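Local structure of putative Acetyltransferase from the GNAT family (Novosphingobium aromaticivorans DSM 12444, 3EC4) at residues A[18-21]-A[22-25]; A[31-34]-A[35-39]. The protein probably transfers an acyl group, most likely acetyl, to an acceptor molecule. All coordinates share one frame; numbering follows the deposited sequence.

Interaction 1: A[18-21]-A[22-25]; sequences GPQS and ELDV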
ATOM      1  N   GLY A  18      -8.881  12.376  -4.531  1.00 26.89           N
ATOM      2  CA  GLY A  18      -7.865  13.416  -4.430  1.00 27.36           C
ATOM      3  C   GLY A  18      -6.767  13.250  -5.443  1.00 26.16           C
ATOM      4  O   GLY A  18      -7.072  13.117  -6.610  1.00 25.00           O
ATOM      5  N   PRO A  19      -5.479  13.283  -4.999  1.00 27.32           N
ATOM      6  CA  PRO A  19      -4.360  13.210  -5.931  1.00 24.83           C
ATOM      7  C   PRO A  19      -4.439  12.080  -6.977  1.00 25.13           C
ATOM      8  O   PRO A  19      -4.004  12.279  -8.087  1.00 24.03           O
ATOM      9  CB  PRO A  19      -3.128  13.059  -5.012  1.00 29.22           C
ATOM     10  CG  PRO A  19      -3.536  13.625  -3.739  1.00 27.90           C
ATOM     11  CD  PRO A  19      -5.026  13.452  -3.601  1.00 26.77           C
ATOM     12  N   GLN A  20      -5.025  10.912  -6.626  1.00 25.95           N
ATOM     13  CA  GLN A  20      -5.094   9.789  -7.568  1.00 25.88           C
ATOM     14  C   GLN A  20      -6.461   9.567  -8.229  1.00 26.20           C
ATOM     15  O   GLN A  20      -6.855   8.442  -8.587  1.00 25.51           O
ATOM     16  CB  GLN A  20      -4.538   8.523  -6.854  1.00 26.55           C
ATOM     17  CG  GLN A  20      -3.054   8.642  -6.693  1.00 25.70           C
ATOM     18  CD  GLN A  20      -2.503   7.768  -5.592  1.00 26.17           C
ATOM     19  OE1 GLN A  20      -3.226   7.414  -4.660  1.00 25.53           O
ATOM     20  NE2 GLN A  20      -1.217   7.460  -5.654  1.00 22.52           N
ATOM     21  N   SER A  21      -7.188  10.659  -8.414  1.00 25.04           N
ATOM     22  CA  SER A  21      -8.523  10.585  -8.968  1.00 24.85           C
ATOM     23  C   SER A  21      -8.527   9.997 -10.395  1.00 24.94           C
ATOM     24  O   SER A  21      -9.532   9.424 -10.799  1.00 26.77           O
ATOM     25  CB  SER A  21      -9.167  11.976  -8.933  1.00 25.54           C
ATOM     26  OG  SER A  21      -8.434  12.812  -9.789  1.00 26.89           O
ATOM     27  N   GLU A  22      -7.436  10.142 -11.146  1.00 26.93           N
ATOM     28  CA  GLU A  22      -7.332   9.514 -12.495  1.00 28.98           C
ATOM     29  C   GLU A  22      -7.262   7.970 -12.457  1.00 27.66           C
ATOM     30  O   GLU A  22      -7.528   7.309 -13.459  1.00 29.28           O
ATOM     31  CB  GLU A  22      -6.108  10.045 -13.262  1.00 30.62           C
ATOM     32  CG  GLU A  22      -6.352  11.405 -13.911  1.00 35.65           C
ATOM     33  CD  GLU A  22      -5.238  11.833 -14.896  1.00 36.91           C
ATOM     34  OE1 GLU A  22      -4.645  10.966 -15.592  1.00 49.22           O
ATOM     35  OE2 GLU A  22      -4.983  13.050 -14.978  1.00 49.53           O
ATOM     36  N   LEU A  23      -6.936   7.412 -11.290  1.00 26.64           N
ATOM     37  CA  LEU A  23      -6.935   5.958 -11.077  1.00 25.91           C
ATOM     38  C   LEU A  23      -8.298   5.376 -10.704  1.00 25.97           C
ATOM     39  O   LEU A  23      -8.431   4.156 -10.582  1.00 28.33           O
ATOM     40  CB  LEU A  23      -5.889   5.577 -10.021  1.00 26.17           C
ATOM     41  CG  LEU A  23      -4.441   6.075 -10.243  1.00 28.22           C
ATOM     42  CD1 LEU A  23      -3.469   5.545  -9.146  1.00 26.72           C
ATOM     43  CD2 LEU A  23      -3.941   5.690 -11.653  1.00 28.74           C
ATOM     44  N   ASP A  24      -9.303   6.217 -10.484  1.00 26.04           N
ATOM     45  CA  ASP A  24     -10.623   5.745 -10.061  1.00 26.00           C
ATOM     46  C   ASP A  24     -11.365   5.288 -11.340  1.00 28.18           C
ATOM     47  O   ASP A  24     -11.483   6.045 -12.311  1.00 28.59           O
ATOM     48  CB  ASP A  24     -11.373   6.863  -9.313  1.00 23.94           C
ATOM     49  CG  ASP A  24     -12.758   6.463  -8.830  1.00 25.22           C
ATOM     50  OD1 ASP A  24     -13.126   5.275  -8.879  1.00 25.82           O
ATOM     51  OD2 ASP A  24     -13.509   7.378  -8.443  1.00 30.26           O
ATOM     52  N   VAL A  25     -11.889   4.065 -11.336  1.00 27.49           N
ATOM     53  CA  VAL A  25     -12.639   3.569 -12.486  1.00 25.96           C
ATOM     54  C   VAL A  25     -14.168   3.514 -12.255  1.00 28.46           C
ATOM     55  O   VAL A  25     -14.911   3.145 -13.157  1.00 28.94           O
ATOM     56  CB  VAL A  25     -12.079   2.188 -12.989  1.00 24.91           C
ATOM     57  CG1 VAL A  25     -10.634   2.374 -13.552  1.00 24.50           C
ATOM     58  CG2 VAL A  25     -12.201   1.088 -11.856  1.00 24.97           C
TER
HETATM   59  O   HOH W   1      -4.859  11.524 -10.665  1.00 18.89           O
HETATM   60  O   HOH W   2     -11.247   9.027 -12.838  1.00 39.87           O

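Interaction 2: A[31-34]-A[35-39]; sequences RRLD and PAYGP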
ATOM      1  N   ARG A  31     -15.902   4.470  -5.269  1.00 23.03           N
ATOM      2  CA  ARG A  31     -14.568   4.661  -5.830  1.00 25.18           C
ATOM      3  C   ARG A  31     -13.858   3.333  -5.878  1.00 24.78           C
ATOM      4  O   ARG A  31     -13.838   2.582  -4.891  1.00 24.71           O
ATOM      5  CB  ARG A  31     -13.748   5.693  -5.035  1.00 23.03           C
ATOM      6  CG  ARG A  31     -14.400   7.070  -5.099  1.00 25.26           C
ATOM      7  CD  ARG A  31     -13.726   8.127  -4.260  1.00 24.38           C
ATOM      8  NE  ARG A  31     -14.584   9.330  -4.252  1.00 25.80           N
ATOM      9  CZ  ARG A  31     -14.415  10.374  -3.450  1.00 26.47           C
ATOM     10  NH1 ARG A  31     -13.402  10.412  -2.578  1.00 25.94           N
ATOM     11  NH2 ARG A  31     -15.259  11.403  -3.532  1.00 25.47           N
ATOM     12  N   ARG A  32     -13.276   3.042  -7.041  1.00 24.37           N
ATOM     13  CA  ARG A  32     -12.593   1.761  -7.279  1.00 25.66           C
ATOM     14  C   ARG A  32     -11.281   1.998  -7.969  1.00 25.04           C
ATOM     15  O   ARG A  32     -11.226   2.674  -8.982  1.00 24.46           O
ATOM     16  CB  ARG A  32     -13.503   0.874  -8.133  1.00 26.65           C
ATOM     17  CG  ARG A  32     -12.880  -0.412  -8.707  1.00 32.41           C
ATOM     18  CD  ARG A  32     -12.633  -1.388  -7.597  1.00 33.41           C
ATOM     19  NE  ARG A  32     -12.313  -2.793  -7.970  1.00 31.57           N
ATOM     20  CZ  ARG A  32     -11.069  -3.295  -8.064  1.00 40.16           C
ATOM     21  NH1 ARG A  32      -9.974  -2.523  -7.931  1.00 27.16           N
ATOM     22  NH2 ARG A  32     -10.910  -4.590  -8.317  1.00 37.95           N
ATOM     23  N   LEU A  33     -10.196   1.531  -7.365  1.00 25.75           N
ATOM     24  CA  LEU A  33      -8.896   1.670  -7.975  1.00 22.28           C
ATOM     25  C   LEU A  33      -8.900   0.855  -9.275  1.00 24.37           C
ATOM     26  O   LEU A  33      -9.429  -0.269  -9.347  1.00 25.50           O
ATOM     27  CB  LEU A  33      -7.795   1.198  -7.002  1.00 26.11           C
ATOM     28  CG  LEU A  33      -6.334   1.140  -7.450  1.00 25.30           C
ATOM     29  CD1 LEU A  33      -5.796   2.506  -7.773  1.00 24.67           C
ATOM     30  CD2 LEU A  33      -5.507   0.382  -6.388  1.00 23.19           C
ATOM     31  N   ASP A  34      -8.299   1.423 -10.305  1.00 27.27           N
ATOM     32  CA  ASP A  34      -8.061   0.673 -11.524  1.00 27.59           C
ATOM     33  C   ASP A  34      -7.458  -0.683 -11.108  1.00 26.46           C
ATOM     34  O   ASP A  34      -6.442  -0.719 -10.454  1.00 24.89           O
ATOM     35  CB  ASP A  34      -7.099   1.468 -12.383  1.00 29.50           C
ATOM     36  CG  ASP A  34      -6.763   0.802 -13.695  1.00 29.14           C
ATOM     37  OD1 ASP A  34      -6.937  -0.427 -13.856  1.00 28.34           O
ATOM     38  OD2 ASP A  34      -6.271   1.537 -14.552  1.00 28.95           O
ATOM     39  N   PRO A  35      -8.113  -1.804 -11.468  1.00 27.68           N
ATOM     40  CA  PRO A  35      -7.574  -3.131 -11.145  1.00 26.99           C
ATOM     41  C   PRO A  35      -6.150  -3.434 -11.601  1.00 27.21           C
ATOM     42  O   PRO A  35      -5.510  -4.343 -11.011  1.00 29.59           O
ATOM     43  CB  PRO A  35      -8.544  -4.082 -11.827  1.00 28.54           C
ATOM     44  CG  PRO A  35      -9.806  -3.298 -11.934  1.00 29.27           C
ATOM     45  CD  PRO A  35      -9.431  -1.891 -12.106  1.00 27.52           C
ATOM     46  N   ALA A  36      -5.640  -2.709 -12.602  1.00 26.29           N
ATOM     47  CA  ALA A  36      -4.265  -2.861 -13.020  1.00 25.88           C
ATOM     48  C   ALA A  36      -3.323  -2.422 -11.901  1.00 27.44           C
ATOM     49  O   ALA A  36      -2.183  -2.889 -11.813  1.00 27.50           O
ATOM     50  CB  ALA A  36      -3.983  -2.042 -14.305  1.00 27.47           C
ATOM     51  N   TYR A  37      -3.781  -1.471 -11.100  1.00 27.12           N
ATOM     52  CA  TYR A  37      -3.007  -0.972  -9.969  1.00 25.32           C
ATOM     53  C   TYR A  37      -3.234  -1.754  -8.685  1.00 25.46           C
ATOM     54  O   TYR A  37      -2.320  -1.947  -7.924  1.00 23.40           O
ATOM     55  CB  TYR A  37      -3.270   0.493  -9.746  1.00 26.73           C
ATOM     56  CG  TYR A  37      -2.703   1.403 -10.796  1.00 24.04           C
ATOM     57  CD1 TYR A  37      -3.285   1.517 -12.039  1.00 27.60           C
ATOM     58  CD2 TYR A  37      -1.600   2.195 -10.513  1.00 26.54           C
ATOM     59  CE1 TYR A  37      -2.777   2.405 -12.997  1.00 29.89           C
ATOM     60  CE2 TYR A  37      -1.089   3.094 -11.462  1.00 25.34           C
ATOM     61  CZ  TYR A  37      -1.677   3.179 -12.692  1.00 29.05           C
ATOM     62  OH  TYR A  37      -1.129   4.039 -13.623  1.00 28.28           O
ATOM     63  N   GLY A  38      -4.455  -2.191  -8.412  1.00 25.53           N
ATOM     64  CA  GLY A  38      -4.683  -2.907  -7.166  1.00 26.32           C
ATOM     65  C   GLY A  38      -6.153  -3.145  -6.902  1.00 25.30           C
ATOM     66  O   GLY A  38      -6.997  -2.760  -7.715  1.00 26.22           O
ATOM     67  N   PRO A  39      -6.454  -3.832  -5.789  1.00 25.90           N
ATOM     68  CA  PRO A  39      -7.816  -4.295  -5.536  1.00 27.10           C
ATOM     69  C   PRO A  39      -8.710  -3.381  -4.656  1.00 26.72           C
ATOM     70  O   PRO A  39      -9.772  -3.819  -4.180  1.00 26.38           O
ATOM     71  CB  PRO A  39      -7.548  -5.588  -4.792  1.00 26.99           C
ATOM     72  CG  PRO A  39      -6.379  -5.215  -3.924  1.00 31.45           C
ATOM     73  CD  PRO A  39      -5.518  -4.336  -4.773  1.00 28.60           C
TER

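Interaction 1: A[18-21]-A[22-25]
A single 3-10 turn joins Q20 and S21 to L23 and D24, and two successive i to i+3 backbone bonds define it. The first runs from L23 N to Q20 O, 2.9 Å long with an N-H...O angle of 148°; the second, from D24 N to S21 O, measures 3.2 Å. Both donors sit well above the plane of the carbonyl they meet, as expected of so tightly wound a chain. One water bridges P19 O and E22 N, accepting from the latter at 3.0 Å, while another donates to both S21 O and D24 O. The side chains of Q20 and L23 meet at a slant, L23 CD1 resting 3.9 Å from Q20 CB. The leucine gets there with CG anti to its own carbonyl carbon (chi1 -53°). The amide of Q20 lies farther on, bonded to R150 O and R152 N, and L23 also packs on Y37 and Y131. Replacing L23 by an alanine would probably open a gap between Q20 CB and the Y37 ring and remove packing from the glutamine's aliphatic part, its amide staying bonded. OD1 of D24 accepts from A26 N in an Asx turn and from R32 N of strand 30-32. With the type I beta turn from G18 to S21, closed by S21 N to G18 O, the chain leaves helix 11-17 and passes at once into a short 3-10 turn.

Interaction 2: A[31-34]-A[35-39]
D34 starts an Asx turn at P35 and A36, just after strand 30-32 in the connection to strand 41-43, and both its side chain and its carbonyl hold the backbone that follows. P35, whose backbone angles with those of A36 and Y37 are helical, lays CG over one face of the R32 guanidinium, 3.8 Å above its plane. A36 supplies the Asx bond: its N meets D34 OD1 at 2.9 Å with an N-H...O angle of 164°, coming from above the carboxylate plane. The carboxylate is swung over the turn because CG of D34 lies anti to the backbone N (chi1 -180°). Y37 adds the i to i+3 bond, its N lying 2.8 Å from D34 O. Its ring approaches the aspartate obliquely, with CD1 3.8 Å from D34 CB and the ring plane 55° from the carboxylate, and Y37 CB packs on L33 CD1, the two side chains crossing at about a right angle. Elsewhere Y37 O accepts from T128 OG1, and the ring stacks edge-to-face with Y131. G38 donates a second bond to D34 O (3.2 Å), in the carbonyl plane, so that one oxygen takes two N-H groups. L33 CD2 lies 3.5 Å from G38 CA, closer than usual van der Waals contact, and G38 has no side chain to intrude there. P39 places its O over the opposite face of the guanidinium from P35. Between P35 CG and P39 O, both offset toward the rim of the guanidinium, and with the R32 chain bent at chi2, NH1 donates to G38 O at 3.0 Å, the acceptor lying in the guanidinium plane and presenting a lone pair.

In the fold
From the N terminus, interaction 1 comes first, shaping the exit from helix 11-17; interaction 2 follows in series at the end of strand 30-32 and bends the chain toward strand 41-43, its antiparallel partner. The two do not interleave in sequence but touch in space, their centres about 10 Å apart. Two probable backbone bonds, L23 O to D34 N and V25 N to R32 O, each 2.8 Å, bring residues 22-25 alongside residues 31-34, and L23 CD2 packs on Y37 CZ at 3.5 Å. Y131 touches Q20, L23, L33 and Y37, so both contacts adjoin the same loop, which precedes strand 134-139 of the eight-stranded mixed sheet.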